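Afamin (Homo sapiens, PDB 6FAK) carries hydrophobic molecules in body fluids, binds vitamin E and keeps lipidated Wnt proteins soluble and active. Local coordinates at residues Leu421-Val427 with Val531-Lys535; Phe508-Ala512 with Pro565-Asn570; Glu394-Gln399 with Phe437-Thr442; Ala31-Ala37 with Ala146-Val152. One frame throughout, in Å; residues are numbered along the deposited sequence. Where two conformers were deposited one is given.

Overall arrangement
Three of the four contacts lie in the third albumin repeat; interaction 4 belongs to the first. Interactions 1 and 4 are buried and hydrogen-bonded: in interaction 1 by side-chain bonds and one bond to a carbonyl, beside an apolar layer at the start of a helix; in interaction 4 by side chains on main-chain carbonyls where two helices end. Interactions 2 and 3 are only partly buried, have no hydrogen bonds between their segments, and rely on phenylalanine packing, reinforced in interaction 3 by a disulfide. Interactions 1 and 3 share helix 423-440, their centres about 24 Å apart. Interactions 1 and 2 touch directly, F508 CE1 lying 3.7 Å from L533 N, whereas interaction 4 stands clear of the others.

Interaction 1: Leu421-Val427 with Val531-Lys535; sequences LSTEELV and VNLVK
A capped helix N-terminus meets the flank of a second helix here, within the all-helical third albumin repeat. L421 and S422 are extended, with psi near 148°, and helix 423-440 starts at T423. S422 is the N-cap: its p rotamer brings OG to 3.2 Å from E425 N, from which it accepts a hydrogen bond. The partner, 531-535, is regular helix throughout. The axes of helical segments 423-427 and 531-535 cross at 117° and approach to 10.6 Å, with T423 CA 6.2 Å from V531 CA in closest register.

T423, in the m rotamer, points its CB at the other helix and is the polar centre of the contact. Its OG1 donates to N532 OD1 at 2.7 Å; N532 (chi1 m, chi2 -38°) swings its amide end inward to receive it. Below this lies an apolar layer. V531 (t) sets CG1 3.8 Å from CD1 of L426 (chi1 m, chi2 t), and its CG2 4.1 Å from CG2 of V427 (t). T415 of helix 376-417 touches both V531 and L426. The CA-to-CB bond of E424 points away from 531-535, but its carboxylate comes back nearer and forms salt bridges with R524 and R528, earlier on helix 521-536.

K535 leaves its helix with chi1 m and then stays fully extended, chi2 to chi4 all t. Its CE passes 3.8 Å from L426 CD1, and NZ donates to T423 OG1 at 3.1 Å and to L421 O at 2.8 Å.

Interaction 2: Phe508-Ala512 with Pro565-Asn570; sequences FTFHA and PEVCFN
F510, F569 and E566 bury the most surface where, in the third albumin repeat, the loop leading to helix 521-536 packs on the disulfide-linked helix 565-572, the two running antiparallel. T509 to H511 have extended backbone angles before A512 turns into a 3-10 conformation; A512 CA is 5.3 Å from E566 CA, and T509 CA 7.7 Å from N570 CA. F510 (chi1 t, chi2 -100°) directs its CB onto the face of the F569 ring (chi1 t, chi2 -89°), a CH-pi contact with CB 3.5 Å from the centroid and 3.4 Å from F569 CD2. The two rings lie obliquely, planes at 33° and centroids 5.7 Å apart. E566, with chi1 p and chi2 t, stretches alongside the loop, its CB 4.0 Å from F510 O and OE1 3.7 Å from A512 N. A512 CB rests 4.1 Å from P565 CD. Beneath, both phenylalanines reach V556 of helix 542-560, to which the C559-C568 disulfide ties helix 565-572, while F508 packs on N532 and L536 of helix 521-536.

Interaction 3: Glu394-Gln399 with Phe437-Thr442; sequences ECKHFQ and FTTCCT
Two helices come together round a disulfide and a pair of phenylalanines, F398 and F437, each filling a hollow on the opposite segment. Residues 394-399 are helical throughout; 437-440 end a helix, and C441 (phi/psi -66°/138°) breaks away, followed by T442 with positive phi. The nearest backbone points are C395 CA and C441 CA, 5.7 Å apart. Both cysteines have chi1 m, and C395 SG joins C441 SG at 2.1 Å with chi3 -82°.

F398 (chi1 t, chi2 74°) is the main bump. Its ring lies over the peptide between F437 and T438, CE2 3.8 Å from F437 O, in a hollow lined by F437 CB (4.1 Å from F398 CG), T438 CG2 (3.6 Å from F398 CE1) and C441 CB (3.9 Å from F398 CD2). In return F437 (chi1 m, chi2 -79°) pushes its ring back towards 394-395: CE1 comes 3.3 Å from E394 CB, and C395 SG sits at the ring edge, 4.0 Å from F437 CD1. The carboxylate of E394 continues outward to a salt bridge with R486. On the exposed side, Q399 OE1 lies 3.2 Å from T442 CG2.

C440, next to C441, bonds C449 of helix 446-462, so adjacent cysteines tether three helices: the paired-disulfide signature of the serum albumin family.

Interaction 4: Ala31-Ala37 with Ala146-Val152; sequences AQYVQEA and ARRNPFV
Apolar packing brings the closing turns of helices 22-33 and 134-148 together: A31 CB lies 3.9 Å from A146 CB, and A31 CA 4.7 Å from R147 CA. A CA-H...O contact joins R147 CA to A31 O at 3.5 Å. Beyond the helices each segment makes a type I beta turn, V34-A37 and N149-V152; Q32 CA is 4.3 Å from P150 CA. In this part of the first albumin repeat, side chains from each segment satisfy main-chain carbonyls of the other. Q32 (chi1 m, chi2 t) gives its NE2 to V152 O and N149 O, both at 2.9 Å. Q35 NE2 donates to R147 O at 2.9 Å while its OE1 accepts from K109 N. R147, chi1 p and chi2 t, answers with NH2 to Q35 O at 2.8 Å, plus a weak bond from NE to Q35 O at 3.1 Å. Among the waters, water 3 accepts from R147 NE at 3.1 Å and donates to V34 O at 2.9 Å and A37 O at 2.7 Å.

Interaction 1: Leu421-Val427 with Val531-Lys535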
loop_
_atom_site.group_PDB
_atom_site.type_symbol
_atom_site.label_atom_id
_atom_site.label_comp_id
_atom_site.label_asym_id
_atom_site.label_seq_id
_atom_site.Cartn_x
_atom_site.Cartn_y
_atom_site.Cartn_z
ATOM N N LEU A 421 -16.404 8.098 5.627
ATOM C CA LEU A 421 -15.934 7.186 4.554
ATOM C C LEU A 421 -17.043 6.301 4.024
ATOM O O LEU A 421 -17.986 5.993 4.710
ATOM C CB LEU A 421 -14.789 6.305 5.045
ATOM C CG LEU A 421 -13.559 7.099 5.464
ATOM C CD1 LEU A 421 -12.518 6.202 6.061
ATOM C CD2 LEU A 421 -12.980 7.928 4.330
ATOM N N SER A 422 -16.979 5.955 2.744
ATOM C CA SER A 422 -17.896 4.982 2.185
ATOM C C SER A 422 -17.762 3.629 2.942
ATOM O O SER A 422 -16.696 3.231 3.448
ATOM C CB SER A 422 -17.646 4.746 0.702
ATOM O OG SER A 422 -16.420 4.090 0.503
ATOM N N THR A 423 -18.896 2.945 3.007
ATOM C CA THR A 423 -18.918 1.621 3.522
ATOM C C THR A 423 -17.919 0.696 2.846
ATOM O O THR A 423 -17.255 -0.089 3.552
ATOM C CB THR A 423 -20.366 1.053 3.462
ATOM O OG1 THR A 423 -21.136 1.825 4.380
ATOM C CG2 THR A 423 -20.394 -0.387 3.846
ATOM N N GLU A 424 -17.780 0.790 1.524
ATOM C CA GLU A 424 -16.821 -0.086 0.817
ATOM C C GLU A 424 -15.402 0.163 1.306
ATOM O O GLU A 424 -14.637 -0.780 1.517
ATOM C CB GLU A 424 -16.841 0.095 -0.722
ATOM C CG GLU A 424 -18.019 -0.553 -1.429
ATOM C CD GLU A 424 -18.182 -2.011 -1.048
ATOM O OE1 GLU A 424 -19.159 -2.324 -0.343
ATOM O OE2 GLU A 424 -17.292 -2.821 -1.368
ATOM N N GLU A 425 -15.066 1.427 1.534
ATOM C CA GLU A 425 -13.730 1.773 2.018
ATOM C C GLU A 425 -13.491 1.253 3.446
ATOM O O GLU A 425 -12.414 0.734 3.732
ATOM C CB GLU A 425 -13.474 3.301 1.953
ATOM C CG GLU A 425 -12.098 3.655 2.514
ATOM C CD GLU A 425 -11.545 4.996 2.071
ATOM O OE1 GLU A 425 -12.286 5.873 1.544
ATOM O OE2 GLU A 425 -10.320 5.147 2.282
ATOM N N LEU A 426 -14.475 1.420 4.324
ATOM C CA LEU A 426 -14.355 1.042 5.713
ATOM C C LEU A 426 -14.175 -0.470 5.801
ATOM O O LEU A 426 -13.393 -0.935 6.579
ATOM C CB LEU A 426 -15.580 1.523 6.562
ATOM C CG LEU A 426 -15.561 3.032 6.851
ATOM C CD1 LEU A 426 -16.943 3.633 7.157
ATOM C CD2 LEU A 426 -14.544 3.338 7.956
ATOM N N VAL A 427 -14.930 -1.193 4.997
ATOM C CA VAL A 427 -14.802 -2.626 4.885
ATOM C C VAL A 427 -13.396 -3.041 4.441
ATOM O O VAL A 427 -12.797 -3.883 5.086
ATOM C CB VAL A 427 -15.905 -3.211 3.963
ATOM C CG1 VAL A 427 -15.591 -4.688 3.600
ATOM C CG2 VAL A 427 -17.242 -3.165 4.682
ATOM N N VAL A 531 -20.981 -2.263 9.104
ATOM C CA VAL A 531 -20.603 -0.902 8.911
ATOM C C VAL A 531 -21.841 -0.015 8.773
ATOM O O VAL A 531 -21.931 1.016 9.462
ATOM C CB VAL A 531 -19.590 -0.729 7.760
ATOM C CG1 VAL A 531 -19.381 0.733 7.373
ATOM C CG2 VAL A 531 -18.266 -1.343 8.171
ATOM N N ASN A 532 -22.756 -0.390 7.903
ATOM C CA ASN A 532 -24.024 0.365 7.747
ATOM C C ASN A 532 -24.823 0.466 9.059
ATOM O O ASN A 532 -25.359 1.524 9.407
ATOM C CB ASN A 532 -24.877 -0.193 6.596
ATOM C CG ASN A 532 -24.234 0.026 5.241
ATOM O OD1 ASN A 532 -23.618 1.078 5.011
ATOM N ND2 ASN A 532 -24.386 -0.927 4.335
ATOM N N LEU A 533 -24.837 -0.615 9.826
ATOM C CA LEU A 533 -25.480 -0.614 11.135
ATOM C C LEU A 533 -24.877 0.408 12.108
ATOM O O LEU A 533 -25.641 1.132 12.838
ATOM C CB LEU A 533 -25.429 -2.009 11.756
ATOM C CG LEU A 533 -26.251 -2.190 13.015
ATOM C CD1 LEU A 533 -27.748 -2.053 12.738
ATOM C CD2 LEU A 533 -25.899 -3.551 13.610
ATOM N N VAL A 534 -23.538 0.479 12.107
ATOM C CA VAL A 534 -22.803 1.378 12.972
ATOM C C VAL A 534 -23.079 2.824 12.546
ATOM O O VAL A 534 -23.231 3.677 13.408
ATOM C CB VAL A 534 -21.278 1.108 13.047
ATOM C CG1 VAL A 534 -20.602 2.124 13.908
ATOM C CG2 VAL A 534 -20.985 -0.248 13.692
ATOM N N LYS A 535 -23.138 3.094 11.238
ATOM C CA LYS A 535 -23.502 4.452 10.748
ATOM C C LYS A 535 -24.904 4.775 11.213
ATOM O O LYS A 535 -25.163 5.858 11.784
ATOM C CB LYS A 535 -23.438 4.530 9.228
ATOM C CG LYS A 535 -22.023 4.561 8.684
ATOM C CD LYS A 535 -21.976 4.584 7.187
ATOM C CE LYS A 535 -20.553 4.701 6.724
ATOM N NZ LYS A 535 -20.473 4.771 5.265
#

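Interaction 2: Phe508-Ala512 with Pro565-Asn570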
loop_
_atom_site.group_PDB
_atom_site.type_symbol
_atom_site.label_atom_id
_atom_site.label_comp_id
_atom_site.label_asym_id
_atom_site.label_seq_id
_atom_site.Cartn_x
_atom_site.Cartn_y
_atom_site.Cartn_z
ATOM N N PHE A 508 -30.372 -3.904 5.339
ATOM C CA PHE A 508 -30.333 -4.681 6.564
ATOM C C PHE A 508 -31.174 -5.954 6.473
ATOM O O PHE A 508 -31.518 -6.570 7.491
ATOM C CB PHE A 508 -30.792 -3.812 7.693
ATOM C CG PHE A 508 -30.068 -2.487 7.776
ATOM C CD1 PHE A 508 -28.846 -2.395 8.401
ATOM C CD2 PHE A 508 -30.600 -1.340 7.212
ATOM C CE1 PHE A 508 -28.189 -1.194 8.490
ATOM C CE2 PHE A 508 -29.943 -0.149 7.309
ATOM C CZ PHE A 508 -28.723 -0.087 7.937
ATOM N N THR A 509 -31.484 -6.347 5.246
ATOM C CA THR A 509 -32.319 -7.516 4.991
ATOM C C THR A 509 -31.430 -8.609 4.469
ATOM O O THR A 509 -30.667 -8.408 3.543
ATOM C CB THR A 509 -33.398 -7.207 3.946
ATOM O OG1 THR A 509 -34.230 -6.156 4.447
ATOM C CG2 THR A 509 -34.237 -8.423 3.655
ATOM N N PHE A 510 -31.548 -9.774 5.073
ATOM C CA PHE A 510 -30.857 -10.949 4.623
ATOM C C PHE A 510 -31.751 -11.627 3.583
ATOM O O PHE A 510 -32.954 -11.829 3.812
ATOM C CB PHE A 510 -30.604 -11.855 5.814
ATOM C CG PHE A 510 -29.875 -13.106 5.467
ATOM C CD1 PHE A 510 -30.573 -14.302 5.311
ATOM C CD2 PHE A 510 -28.494 -13.094 5.280
ATOM C CE1 PHE A 510 -29.908 -15.464 4.982
ATOM C CE2 PHE A 510 -27.818 -14.261 4.954
ATOM C CZ PHE A 510 -28.525 -15.448 4.801
ATOM N N HIS A 511 -31.154 -11.972 2.450
ATOM C CA HIS A 511 -31.836 -12.664 1.360
ATOM C C HIS A 511 -31.383 -14.117 1.299
ATOM O O HIS A 511 -30.238 -14.436 1.650
ATOM C CB HIS A 511 -31.538 -11.987 0.016
ATOM C CG HIS A 511 -31.941 -10.552 -0.035
ATOM N ND1 HIS A 511 -31.047 -9.524 0.169
ATOM C CD2 HIS A 511 -33.146 -9.970 -0.246
ATOM C CE1 HIS A 511 -31.681 -8.367 0.075
ATOM N NE2 HIS A 511 -32.956 -8.611 -0.176
ATOM N N ALA A 512 -32.283 -14.968 0.795
ATOM C CA ALA A 512 -32.137 -16.433 0.819
ATOM C C ALA A 512 -30.906 -16.955 0.070
ATOM O O ALA A 512 -30.269 -17.913 0.521
ATOM C CB ALA A 512 -33.400 -17.093 0.286
ATOM N N PRO A 565 -35.427 -19.467 4.041
ATOM C CA PRO A 565 -34.702 -18.717 5.071
ATOM C C PRO A 565 -35.112 -17.250 5.272
ATOM O O PRO A 565 -34.940 -16.719 6.372
ATOM C CB PRO A 565 -33.243 -18.788 4.587
ATOM C CG PRO A 565 -33.196 -20.009 3.736
ATOM C CD PRO A 565 -34.501 -19.956 3.003
ATOM N N GLU A 566 -35.635 -16.601 4.235
ATOM C CA GLU A 566 -35.884 -15.151 4.299
ATOM C C GLU A 566 -37.137 -14.757 5.087
ATOM O O GLU A 566 -37.123 -13.756 5.822
ATOM C CB GLU A 566 -35.851 -14.505 2.911
ATOM C CG GLU A 566 -36.842 -15.027 1.880
ATOM C CD GLU A 566 -36.788 -14.225 0.594
ATOM O OE1 GLU A 566 -35.716 -13.639 0.287
ATOM O OE2 GLU A 566 -37.825 -14.182 -0.107
ATOM N N VAL A 567 -38.204 -15.544 4.971
ATOM C CA VAL A 567 -39.354 -15.377 5.864
ATOM C C VAL A 567 -38.948 -15.583 7.323
ATOM O O VAL A 567 -39.475 -14.900 8.197
ATOM C CB VAL A 567 -40.532 -16.311 5.500
ATOM C CG1 VAL A 567 -40.240 -17.754 5.886
ATOM C CG2 VAL A 567 -41.828 -15.834 6.154
ATOM N N CYS A 568 -38.010 -16.506 7.572
ATOM C CA CYS A 568 -37.525 -16.789 8.924
ATOM C C CYS A 568 -36.833 -15.554 9.459
ATOM O O CYS A 568 -37.100 -15.136 10.590
ATOM C CB CYS A 568 -36.579 -18.006 8.942
ATOM S SG CYS A 568 -35.742 -18.353 10.527
ATOM N N PHE A 569 -35.951 -14.968 8.630
ATOM C CA PHE A 569 -35.190 -13.784 9.018
ATOM C C PHE A 569 -36.062 -12.600 9.414
ATOM O O PHE A 569 -35.836 -11.987 10.457
ATOM C CB PHE A 569 -34.263 -13.335 7.889
ATOM C CG PHE A 569 -33.335 -12.231 8.296
ATOM C CD1 PHE A 569 -33.715 -10.897 8.159
ATOM C CD2 PHE A 569 -32.096 -12.523 8.849
ATOM C CE1 PHE A 569 -32.859 -9.877 8.545
ATOM C CE2 PHE A 569 -31.237 -11.504 9.234
ATOM C CZ PHE A 569 -31.623 -10.180 9.084
ATOM N N ASN A 570 -37.046 -12.276 8.579
ATOM C CA ASN A 570 -37.935 -11.142 8.845
ATOM C C ASN A 570 -38.828 -11.330 10.074
ATOM O O ASN A 570 -39.124 -10.350 10.756
ATOM C CB ASN A 570 -38.781 -10.792 7.613
ATOM C CG ASN A 570 -37.946 -10.240 6.457
ATOM O OD1 ASN A 570 -36.858 -9.685 6.653
ATOM N ND2 ASN A 570 -38.458 -10.392 5.244
#

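Interaction 3: Glu394-Gln399 with Phe437-Thr442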
loop_
_atom_site.group_PDB
_atom_site.type_symbol
_atom_site.label_atom_id
_atom_site.label_comp_id
_atom_site.label_asym_id
_atom_site.label_seq_id
_atom_site.Cartn_x
_atom_site.Cartn_y
_atom_site.Cartn_z
ATOM N N GLU A 394 -3.341 -6.695 21.214
ATOM C CA GLU A 394 -4.057 -6.925 19.968
ATOM C C GLU A 394 -3.916 -8.393 19.532
ATOM O O GLU A 394 -4.923 -8.995 19.145
ATOM C CB GLU A 394 -3.613 -5.966 18.855
ATOM C CG GLU A 394 -3.858 -4.473 19.096
ATOM C CD GLU A 394 -2.981 -3.521 18.255
ATOM O OE1 GLU A 394 -1.835 -3.882 17.871
ATOM O OE2 GLU A 394 -3.416 -2.367 17.965
ATOM N N CYS A 395 -2.708 -8.977 19.633
ATOM C CA CYS A 395 -2.481 -10.390 19.264
ATOM C C CYS A 395 -3.232 -11.379 20.178
ATOM O O CYS A 395 -3.683 -12.442 19.705
ATOM C CB CYS A 395 -0.986 -10.769 19.146
ATOM S SG CYS A 395 -0.232 -10.202 17.579
ATOM N N LYS A 396 -3.361 -11.041 21.460
ATOM C CA LYS A 396 -4.106 -11.892 22.384
ATOM C C LYS A 396 -5.608 -11.870 22.004
ATOM O O LYS A 396 -6.252 -12.923 21.953
ATOM C CB LYS A 396 -3.912 -11.417 23.833
ATOM C CG LYS A 396 -4.488 -12.338 24.907
ATOM C CD LYS A 396 -4.127 -13.808 24.682
ATOM C CE LYS A 396 -4.270 -14.650 25.941
ATOM N NZ LYS A 396 -5.604 -14.540 26.607
ATOM N N HIS A 397 -6.124 -10.674 21.734
ATOM C CA HIS A 397 -7.489 -10.479 21.256
ATOM C C HIS A 397 -7.740 -11.283 19.979
ATOM O O HIS A 397 -8.772 -11.923 19.873
ATOM C CB HIS A 397 -7.822 -8.988 21.048
ATOM C CG HIS A 397 -8.025 -8.230 22.323
ATOM N ND1 HIS A 397 -8.757 -8.733 23.380
ATOM C CD2 HIS A 397 -7.585 -7.014 22.716
ATOM C CE1 HIS A 397 -8.759 -7.854 24.367
ATOM N NE2 HIS A 397 -8.041 -6.808 23.995
ATOM N N PHE A 398 -6.801 -11.252 19.031
ATOM C CA PHE A 398 -6.834 -12.148 17.865
ATOM C C PHE A 398 -6.876 -13.652 18.206
ATOM O O PHE A 398 -7.710 -14.412 17.619
ATOM C CB PHE A 398 -5.660 -11.868 16.944
ATOM C CG PHE A 398 -5.534 -12.839 15.800
ATOM C CD1 PHE A 398 -6.403 -12.772 14.736
ATOM C CD2 PHE A 398 -4.498 -13.765 15.754
ATOM C CE1 PHE A 398 -6.280 -13.646 13.656
ATOM C CE2 PHE A 398 -4.365 -14.641 14.681
ATOM C CZ PHE A 398 -5.268 -14.592 13.632
ATOM N N GLN A 399 -6.034 -14.093 19.145
ATOM C CA GLN A 399 -6.064 -15.488 19.600
ATOM C C GLN A 399 -7.460 -15.849 20.184
ATOM O O GLN A 399 -8.021 -16.883 19.856
ATOM C CB GLN A 399 -4.956 -15.777 20.631
ATOM C CG GLN A 399 -3.511 -15.554 20.172
ATOM C CD GLN A 399 -2.933 -16.647 19.277
ATOM O OE1 GLN A 399 -2.320 -16.347 18.246
ATOM N NE2 GLN A 399 -3.097 -17.912 19.675
ATOM N N PHE A 437 -2.693 -9.032 11.677
ATOM C CA PHE A 437 -2.710 -10.029 12.772
ATOM C C PHE A 437 -2.707 -11.466 12.335
ATOM O O PHE A 437 -1.982 -12.285 12.932
ATOM C CB PHE A 437 -3.850 -9.735 13.738
ATOM C CG PHE A 437 -3.737 -8.379 14.293
ATOM C CD1 PHE A 437 -2.867 -8.134 15.307
ATOM C CD2 PHE A 437 -4.390 -7.322 13.701
ATOM C CE1 PHE A 437 -2.687 -6.857 15.781
ATOM C CE2 PHE A 437 -4.207 -6.042 14.170
ATOM C CZ PHE A 437 -3.339 -5.811 15.204
ATOM N N THR A 438 -3.435 -11.771 11.263
ATOM C CA THR A 438 -3.444 -13.128 10.691
ATOM C C THR A 438 -2.113 -13.513 10.058
ATOM O O THR A 438 -1.723 -14.663 10.079
ATOM C CB THR A 438 -4.523 -13.316 9.590
ATOM O OG1 THR A 438 -4.238 -12.450 8.489
ATOM C CG2 THR A 438 -5.932 -13.032 10.099
ATOM N N THR A 439 -1.432 -12.563 9.465
ATOM C CA THR A 439 -0.134 -12.787 8.903
ATOM C C THR A 439 0.982 -12.943 9.966
ATOM O O THR A 439 1.887 -13.738 9.749
ATOM C CB THR A 439 0.231 -11.602 7.996
ATOM O OG1 THR A 439 -0.755 -11.504 6.961
ATOM C CG2 THR A 439 1.610 -11.741 7.396
ATOM N N CYS A 440 0.917 -12.191 11.074
ATOM C CA CYS A 440 2.075 -11.970 11.943
ATOM C C CYS A 440 1.994 -12.518 13.340
ATOM O O CYS A 440 3.039 -12.663 13.987
ATOM C CB CYS A 440 2.296 -10.458 12.124
ATOM S SG CYS A 440 2.475 -9.486 10.613
ATOM N N CYS A 441 0.785 -12.698 13.878
ATOM C CA CYS A 441 0.669 -12.994 15.308
ATOM C C CYS A 441 1.317 -14.370 15.533
ATOM O O CYS A 441 1.237 -15.234 14.679
ATOM C CB CYS A 441 -0.750 -12.867 15.866
ATOM S SG CYS A 441 -1.378 -11.158 16.072
ATOM N N THR A 442 2.082 -14.485 16.618
ATOM C CA THR A 442 2.883 -15.694 16.986
ATOM C C THR A 442 4.226 -15.906 16.277
ATOM O O THR A 442 5.010 -16.793 16.690
ATOM C CB THR A 442 2.092 -17.033 16.934
ATOM O OG1 THR A 442 1.892 -17.441 15.569
ATOM C CG2 THR A 442 0.773 -16.887 17.654
#

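Interaction 4: Ala31-Ala37 with Ala146-Val152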
loop_
_atom_site.group_PDB
_atom_site.type_symbol
_atom_site.label_atom_id
_atom_site.label_comp_id
_atom_site.label_asym_id
_atom_site.label_seq_id
_atom_site.Cartn_x
_atom_site.Cartn_y
_atom_site.Cartn_z
ATOM N N ALA A 31 -3.297 3.618 -18.924
ATOM C CA ALA A 31 -4.392 3.089 -18.089
ATOM C C ALA A 31 -4.384 3.656 -16.699
ATOM O O ALA A 31 -5.453 3.898 -16.120
ATOM C CB ALA A 31 -4.356 1.558 -18.058
ATOM N N GLN A 32 -3.187 3.886 -16.136
ATOM C CA GLN A 32 -3.102 4.489 -14.789
ATOM C C GLN A 32 -3.447 5.988 -14.790
ATOM O O GLN A 32 -4.129 6.444 -13.888
ATOM C CB GLN A 32 -1.708 4.286 -14.163
ATOM C CG GLN A 32 -1.371 2.831 -13.911
ATOM C CD GLN A 32 -0.082 2.657 -13.136
ATOM O OE1 GLN A 32 0.938 3.289 -13.472
ATOM N NE2 GLN A 32 -0.106 1.752 -12.131
ATOM N N TYR A 33 -2.920 6.742 -15.763
ATOM C CA TYR A 33 -3.208 8.148 -15.871
ATOM C C TYR A 33 -4.654 8.476 -16.257
ATOM O O TYR A 33 -5.225 9.464 -15.782
ATOM C CB TYR A 33 -2.212 8.819 -16.830
ATOM C CG TYR A 33 -0.861 9.129 -16.167
ATOM C CD1 TYR A 33 -0.784 9.892 -14.996
ATOM C CD2 TYR A 33 0.317 8.722 -16.736
ATOM C CE1 TYR A 33 0.438 10.205 -14.418
ATOM C CE2 TYR A 33 1.552 9.019 -16.158
ATOM C CZ TYR A 33 1.595 9.757 -15.017
ATOM O OH TYR A 33 2.819 10.063 -14.460
ATOM N N VAL A 34 -5.234 7.665 -17.137
ATOM C CA VAL A 34 -6.558 7.945 -17.734
ATOM C C VAL A 34 -7.352 6.656 -17.589
ATOM O O VAL A 34 -7.429 5.800 -18.502
ATOM C CB VAL A 34 -6.470 8.411 -19.216
ATOM C CG1 VAL A 34 -7.834 8.909 -19.676
ATOM C CG2 VAL A 34 -5.450 9.532 -19.409
ATOM N N GLN A 35 -7.853 6.478 -16.386
ATOM C CA GLN A 35 -8.433 5.215 -15.986
ATOM C C GLN A 35 -9.783 4.945 -16.672
ATOM O O GLN A 35 -10.257 3.824 -16.634
ATOM C CB GLN A 35 -8.611 5.193 -14.453
ATOM C CG GLN A 35 -7.288 5.138 -13.699
ATOM C CD GLN A 35 -7.460 5.611 -12.315
ATOM O OE1 GLN A 35 -7.382 6.798 -12.089
ATOM N NE2 GLN A 35 -7.768 4.696 -11.381
ATOM N N GLU A 36 -10.384 5.987 -17.242
ATOM C CA GLU A 36 -11.628 5.883 -18.045
ATOM C C GLU A 36 -11.373 5.505 -19.494
ATOM O O GLU A 36 -12.329 5.135 -20.204
ATOM C CB GLU A 36 -12.428 7.214 -18.043
ATOM C CG GLU A 36 -12.681 7.801 -16.669
ATOM C CD GLU A 36 -11.472 8.622 -16.071
ATOM O OE1 GLU A 36 -10.352 8.663 -16.691
ATOM O OE2 GLU A 36 -11.654 9.228 -14.962
ATOM N N ALA A 37 -10.129 5.600 -19.969
ATOM C CA ALA A 37 -9.825 5.265 -21.363
ATOM C C ALA A 37 -10.136 3.798 -21.702
ATOM O O ALA A 37 -9.946 2.882 -20.861
ATOM C CB ALA A 37 -8.398 5.605 -21.727
ATOM N N ALA A 146 -4.081 -2.328 -14.461
ATOM C CA ALA A 146 -3.461 -1.024 -14.241
ATOM C C ALA A 146 -4.468 0.102 -13.955
ATOM O O ALA A 146 -4.264 0.901 -13.062
ATOM C CB ALA A 146 -2.598 -0.653 -15.416
ATOM N N ARG A 147 -5.591 0.118 -14.671
ATOM C CA ARG A 147 -6.622 1.134 -14.417
ATOM C C ARG A 147 -7.251 0.986 -13.050
ATOM O O ARG A 147 -7.682 1.989 -12.471
ATOM C CB ARG A 147 -7.694 1.166 -15.540
ATOM C CG ARG A 147 -8.531 -0.107 -15.677
ATOM C CD ARG A 147 -9.089 -0.277 -17.104
ATOM N NE ARG A 147 -9.920 0.873 -17.479
ATOM C CZ ARG A 147 -11.218 0.854 -17.738
ATOM N NH1 ARG A 147 -11.890 -0.298 -17.723
ATOM N NH2 ARG A 147 -11.852 1.990 -18.006
ATOM N N ARG A 148 -7.234 -0.236 -12.510
ATOM C CA ARG A 148 -7.748 -0.487 -11.155
ATOM C C ARG A 148 -6.691 -0.350 -10.060
ATOM O O ARG A 148 -7.044 -0.375 -8.894
ATOM C CB ARG A 148 -8.398 -1.863 -11.064
ATOM C CG ARG A 148 -9.765 -1.944 -11.773
ATOM C CD ARG A 148 -10.232 -3.401 -11.972
ATOM N NE ARG A 148 -11.538 -3.431 -12.654
ATOM C CZ ARG A 148 -11.717 -3.322 -13.954
ATOM N NH1 ARG A 148 -10.667 -3.282 -14.785
ATOM N NH2 ARG A 148 -12.956 -3.238 -14.451
ATOM N N ASN A 149 -5.432 -0.176 -10.442
ATOM C CA ASN A 149 -4.291 -0.094 -9.509
ATOM C C ASN A 149 -3.386 1.052 -9.990
ATOM O O ASN A 149 -2.250 0.821 -10.424
ATOM C CB ASN A 149 -3.541 -1.454 -9.452
ATOM C CG ASN A 149 -4.379 -2.542 -8.867
ATOM O OD1 ASN A 149 -4.433 -2.663 -7.665
ATOM N ND2 ASN A 149 -5.105 -3.315 -9.721
ATOM N N PRO A 150 -3.891 2.290 -9.941
ATOM C CA PRO A 150 -3.216 3.371 -10.650
ATOM C C PRO A 150 -1.883 3.797 -10.064
ATOM O O PRO A 150 -1.173 4.516 -10.750
ATOM C CB PRO A 150 -4.183 4.561 -10.482
ATOM C CG PRO A 150 -5.031 4.217 -9.305
ATOM C CD PRO A 150 -5.149 2.734 -9.330
ATOM N N PHE A 151 -1.592 3.393 -8.811
ATOM C CA PHE A 151 -0.353 3.807 -8.155
ATOM C C PHE A 151 0.689 2.711 -8.108
ATOM O O PHE A 151 1.799 2.993 -7.686
ATOM C CB PHE A 151 -0.632 4.313 -6.764
ATOM C CG PHE A 151 -1.527 5.506 -6.749
ATOM C CD1 PHE A 151 -1.059 6.713 -7.200
ATOM C CD2 PHE A 151 -2.843 5.411 -6.294
ATOM C CE1 PHE A 151 -1.861 7.805 -7.262
ATOM C CE2 PHE A 151 -3.650 6.516 -6.339
ATOM C CZ PHE A 151 -3.152 7.708 -6.814
ATOM N N VAL A 152 0.351 1.479 -8.494
ATOM C CA VAL A 152 1.309 0.366 -8.401
ATOM C C VAL A 152 2.425 0.583 -9.409
ATOM O O VAL A 152 2.185 0.965 -10.552
ATOM C CB VAL A 152 0.652 -0.995 -8.617
ATOM C CG1 VAL A 152 1.632 -2.166 -8.437
ATOM C CG2 VAL A 152 -0.404 -1.157 -7.529
HETATM O O HOH W 1 2.773 4.057 -11.835
HETATM O O HOH W 2 3.379 1.776 -13.053
HETATM O O HOH W 3 -8.180 3.004 -18.810
#